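Local coordinates for protein cytochrome c (Pseudomonas aeruginosa, PDB 6RTE) that oxidises dihydro-heme d1 in the biosynthesis of heme d1, acting as a dehydrogenase built on an eight-bladed beta-propeller with an attached cytochrome c domain, at residues 413-418 / 439-444. Sequence-based numbering, arbitrary orientation.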
ATOM      1  N   TYR A 413     -19.691   4.345 -13.542  1.00 60.59           N
ATOM      2  CA  TYR A 413     -18.527   5.195 -13.736  1.00 61.52           C
ATOM      3  C   TYR A 413     -17.287   4.549 -13.132  1.00 56.94           C
ATOM      4  O   TYR A 413     -17.372   3.749 -12.195  1.00 55.20           O
ATOM      5  CB  TYR A 413     -18.708   6.579 -13.090  1.00 63.30           C
ATOM      6  CG  TYR A 413     -20.081   7.182 -13.254  1.00 65.97           C
ATOM      7  CD1 TYR A 413     -20.459   7.792 -14.447  1.00 68.18           C
ATOM      8  CD2 TYR A 413     -20.995   7.163 -12.210  1.00 66.58           C
ATOM      9  CE1 TYR A 413     -21.712   8.351 -14.597  1.00 70.66           C
ATOM     10  CE2 TYR A 413     -22.252   7.726 -12.347  1.00 69.38           C
ATOM     11  CZ  TYR A 413     -22.607   8.316 -13.544  1.00 72.31           C
ATOM     12  OH  TYR A 413     -23.862   8.875 -13.686  1.00 76.74           O
ATOM     13  N   ALA A 414     -16.134   4.914 -13.681  1.00 55.78           N
ATOM     14  CA  ALA A 414     -14.844   4.677 -13.045  1.00 53.38           C
ATOM     15  C   ALA A 414     -14.417   5.961 -12.342  1.00 54.99           C
ATOM     16  O   ALA A 414     -14.395   7.032 -12.956  1.00 56.68           O
ATOM     17  CB  ALA A 414     -13.790   4.250 -14.067  1.00 53.16           C
ATOM     18  N   TRP A 415     -14.075   5.849 -11.063  1.00 53.25           N
ATOM     19  CA  TRP A 415     -13.796   7.003 -10.219  1.00 52.59           C
ATOM     20  C   TRP A 415     -12.286   7.153 -10.079  1.00 48.45           C
ATOM     21  O   TRP A 415     -11.612   6.237  -9.598  1.00 45.98           O
ATOM     22  CB  TRP A 415     -14.446   6.836  -8.842  1.00 52.76           C
ATOM     23  CG  TRP A 415     -15.937   6.575  -8.859  1.00 53.89           C
ATOM     24  CD1 TRP A 415     -16.615   5.684  -9.648  1.00 55.04           C
ATOM     25  CD2 TRP A 415     -16.926   7.199  -8.025  1.00 53.40           C
ATOM     26  NE1 TRP A 415     -17.961   5.728  -9.367  1.00 55.46           N
ATOM     27  CE2 TRP A 415     -18.177   6.646  -8.372  1.00 54.51           C
ATOM     28  CE3 TRP A 415     -16.874   8.167  -7.022  1.00 52.08           C
ATOM     29  CZ2 TRP A 415     -19.362   7.034  -7.751  1.00 54.47           C
ATOM     30  CZ3 TRP A 415     -18.055   8.555  -6.410  1.00 52.66           C
ATOM     31  CH2 TRP A 415     -19.281   7.990  -6.777  1.00 53.68           C
ATOM     32  N   THR A 416     -11.756   8.307 -10.490  1.00 48.32           N
ATOM     33  CA  THR A 416     -10.318   8.557 -10.415  1.00 48.77           C
ATOM     34  C   THR A 416     -10.098  10.009  -9.986  1.00 52.47           C
ATOM     35  O   THR A 416     -11.018  10.687  -9.521  1.00 51.48           O
ATOM     36  CB  THR A 416      -9.644   8.208 -11.750  1.00 50.61           C
ATOM     37  OG1 THR A 416      -8.220   8.195 -11.580  1.00 50.73           O
ATOM     38  CG2 THR A 416     -10.018   9.212 -12.834  1.00 53.33           C
ATOM     39  N   ASP A 417      -8.865  10.495 -10.133  1.00 55.42           N
ATOM     40  CA  ASP A 417      -8.469  11.754  -9.518  1.00 58.39           C
ATOM     41  C   ASP A 417      -7.328  12.384 -10.310  1.00 59.75           C
ATOM     42  O   ASP A 417      -6.852  11.824 -11.300  1.00 62.04           O
ATOM     43  CB  ASP A 417      -8.037  11.521  -8.065  1.00 55.86           C
ATOM     44  CG  ASP A 417      -6.861  10.562  -7.962  1.00 54.30           C
ATOM     45  OD1 ASP A 417      -5.762  10.918  -8.439  1.00 54.69           O
ATOM     46  OD2 ASP A 417      -7.037   9.444  -7.422  1.00 51.82           O
ATOM     47  N   THR A 418      -6.900  13.571  -9.858  1.00 58.82           N
ATOM     48  CA  THR A 418      -5.636  14.177 -10.277  1.00 58.06           C
ATOM     49  C   THR A 418      -4.804  14.428  -9.021  1.00 59.44           C
ATOM     50  O   THR A 418      -4.241  15.517  -8.826  1.00 60.97           O
ATOM     51  CB  THR A 418      -5.859  15.470 -11.062  1.00 57.73           C
ATOM     52  OG1 THR A 418      -6.337  16.496 -10.187  1.00 58.00           O
ATOM     53  CG2 THR A 418      -6.869  15.250 -12.189  1.00 57.21           C
ATOM     54  N   HIS A 439     -19.099  13.291 -14.679  1.00 73.21           N
ATOM     55  CA  HIS A 439     -19.390  14.047 -13.469  1.00 74.96           C
ATOM     56  C   HIS A 439     -18.087  14.350 -12.743  1.00 72.84           C
ATOM     57  O   HIS A 439     -17.055  13.718 -12.985  1.00 70.95           O
ATOM     58  CB  HIS A 439     -20.345  13.285 -12.537  1.00 75.37           C
ATOM     59  CG  HIS A 439     -21.700  13.039 -13.125  1.00 79.33           C
ATOM     60  ND1 HIS A 439     -21.984  11.939 -13.906  1.00 79.78           N
ATOM     61  CD2 HIS A 439     -22.850  13.749 -13.043  1.00 82.14           C
ATOM     62  CE1 HIS A 439     -23.251  11.985 -14.283  1.00 81.80           C
ATOM     63  NE2 HIS A 439     -23.798  13.072 -13.772  1.00 82.92           N
ATOM     64  N   ARG A 440     -18.148  15.331 -11.842  1.00 73.16           N
ATOM     65  CA  ARG A 440     -17.003  15.708 -11.023  1.00 71.46           C
ATOM     66  C   ARG A 440     -17.464  15.944  -9.592  1.00 68.37           C
ATOM     67  O   ARG A 440     -18.567  16.444  -9.363  1.00 71.58           O
ATOM     68  CB  ARG A 440     -16.317  16.960 -11.573  1.00 74.16           C
ATOM     69  CG  ARG A 440     -15.906  16.858 -13.038  1.00 76.84           C
ATOM     70  CD  ARG A 440     -15.470  18.216 -13.593  1.00 81.43           C
ATOM     71  NE  ARG A 440     -14.074  18.212 -14.027  1.00 83.32           N
ATOM     72  CZ  ARG A 440     -13.668  18.154 -15.295  1.00 86.41           C
ATOM     73  NH1 ARG A 440     -12.369  18.151 -15.568  1.00 88.11           N
ATOM     74  NH2 ARG A 440     -14.547  18.104 -16.291  1.00 87.37           N
ATOM     75  N   LEU A 441     -16.616  15.576  -8.631  1.00 63.29           N
ATOM     76  CA  LEU A 441     -16.914  15.718  -7.210  1.00 60.26           C
ATOM     77  C   LEU A 441     -15.774  16.469  -6.537  1.00 61.72           C
ATOM     78  O   LEU A 441     -14.607  16.103  -6.701  1.00 62.04           O
ATOM     79  CB  LEU A 441     -17.116  14.348  -6.544  1.00 56.74           C
ATOM     80  CG  LEU A 441     -18.353  13.526  -6.931  1.00 55.71           C
ATOM     81  CD1 LEU A 441     -18.375  12.223  -6.154  1.00 53.75           C
ATOM     82  CD2 LEU A 441     -19.632  14.301  -6.690  1.00 56.96           C
ATOM     83  N   ARG A 442     -16.108  17.514  -5.777  1.00 63.01           N
ATOM     84  CA  ARG A 442     -15.118  18.397  -5.158  1.00 63.20           C
ATOM     85  C   ARG A 442     -15.442  18.539  -3.677  1.00 60.56           C
ATOM     86  O   ARG A 442     -15.962  19.575  -3.238  1.00 61.92           O
ATOM     87  CB  ARG A 442     -15.094  19.760  -5.851  1.00 66.65           C
ATOM     88  CG  ARG A 442     -13.880  20.613  -5.523  1.00 68.82           C
ATOM     89  CD  ARG A 442     -13.863  21.884  -6.367  1.00 73.97           C
ATOM     90  NE  ARG A 442     -12.731  22.750  -6.047  1.00 77.88           N
ATOM     91  CZ  ARG A 442     -12.583  23.989  -6.509  1.00 83.89           C
ATOM     92  NH1 ARG A 442     -13.496  24.516  -7.313  1.00 86.76           N
ATOM     93  NH2 ARG A 442     -11.520  24.708  -6.164  1.00 86.00           N
ATOM     94  N   PRO A 443     -15.121  17.524  -2.868  1.00 57.45           N
ATOM     95  CA  PRO A 443     -15.594  17.532  -1.472  1.00 56.90           C
ATOM     96  C   PRO A 443     -15.073  18.701  -0.652  1.00 61.43           C
ATOM     97  O   PRO A 443     -15.829  19.288   0.130  1.00 63.17           O
ATOM     98  CB  PRO A 443     -15.096  16.181  -0.929  1.00 52.58           C
ATOM     99  CG  PRO A 443     -13.948  15.819  -1.799  1.00 51.38           C
ATOM    100  CD  PRO A 443     -14.287  16.346  -3.165  1.00 53.74           C
ATOM    101  N   SER A 444     -13.801  19.056  -0.805  1.00 62.77           N
ATOM    102  CA  SER A 444     -13.188  20.147  -0.053  1.00 65.73           C
ATOM    103  C   SER A 444     -12.401  21.010  -1.028  1.00 69.35           C
ATOM    104  O   SER A 444     -11.204  20.776  -1.255  1.00 70.04           O
ATOM    105  CB  SER A 444     -12.290  19.620   1.064  1.00 63.78           C
ATOM    106  OG  SER A 444     -13.063  19.126   2.140  1.00 63.07           O
TER
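Tyr413 and His439 both have CB directed toward the other strand, and their first torsions (chi1 -41° and -63°) then set each ring anti to its own carbonyl carbon, beside the backbone N, where the two rings meet. The strands are not direct neighbours: Tyr413 CA and His439 CA lie 8.9 Å apart, and no hydrogen bond joins the two segments. The contact is made by side chains alone, reaching over the intervening strand. The ring centroids are 5.2 Å apart with planes at 74°, an oblique aromatic pair. Its nearest approach is Tyr413 OH to His439 CE1, 3.2 Å, while Tyr413 CE1 and CZ each lie 3.7 Å from His439 ND1; the imidazole thus meets the hydroxyl end of the phenol.

Two residues further along, Trp415 and Leu441 make a second, purely apolar bridge. The benzo part of the indole does the touching, with Trp415 CZ3 3.7 Å from Leu441 CD1. Tyr413 O lies in plane at the indole edge, and Ser411 OG accepts a hydrogen bond from Trp415 NE1, which ties the pyrrole side to the link that precedes strand 413-417.

Together these pairs span strand 427-431, which runs between strands 413-417 and 437-441 in one four-stranded antiparallel propeller blade; Leu429 on that middle strand touches both Tyr413 and Trp415. The same face packs against the following blade: Trp415 sets its ring edge-to-face with Phe454 and touches Ala461, while Leu441 rests on Leu463 of strand 460-465 and Tyr475 of strand 470-476.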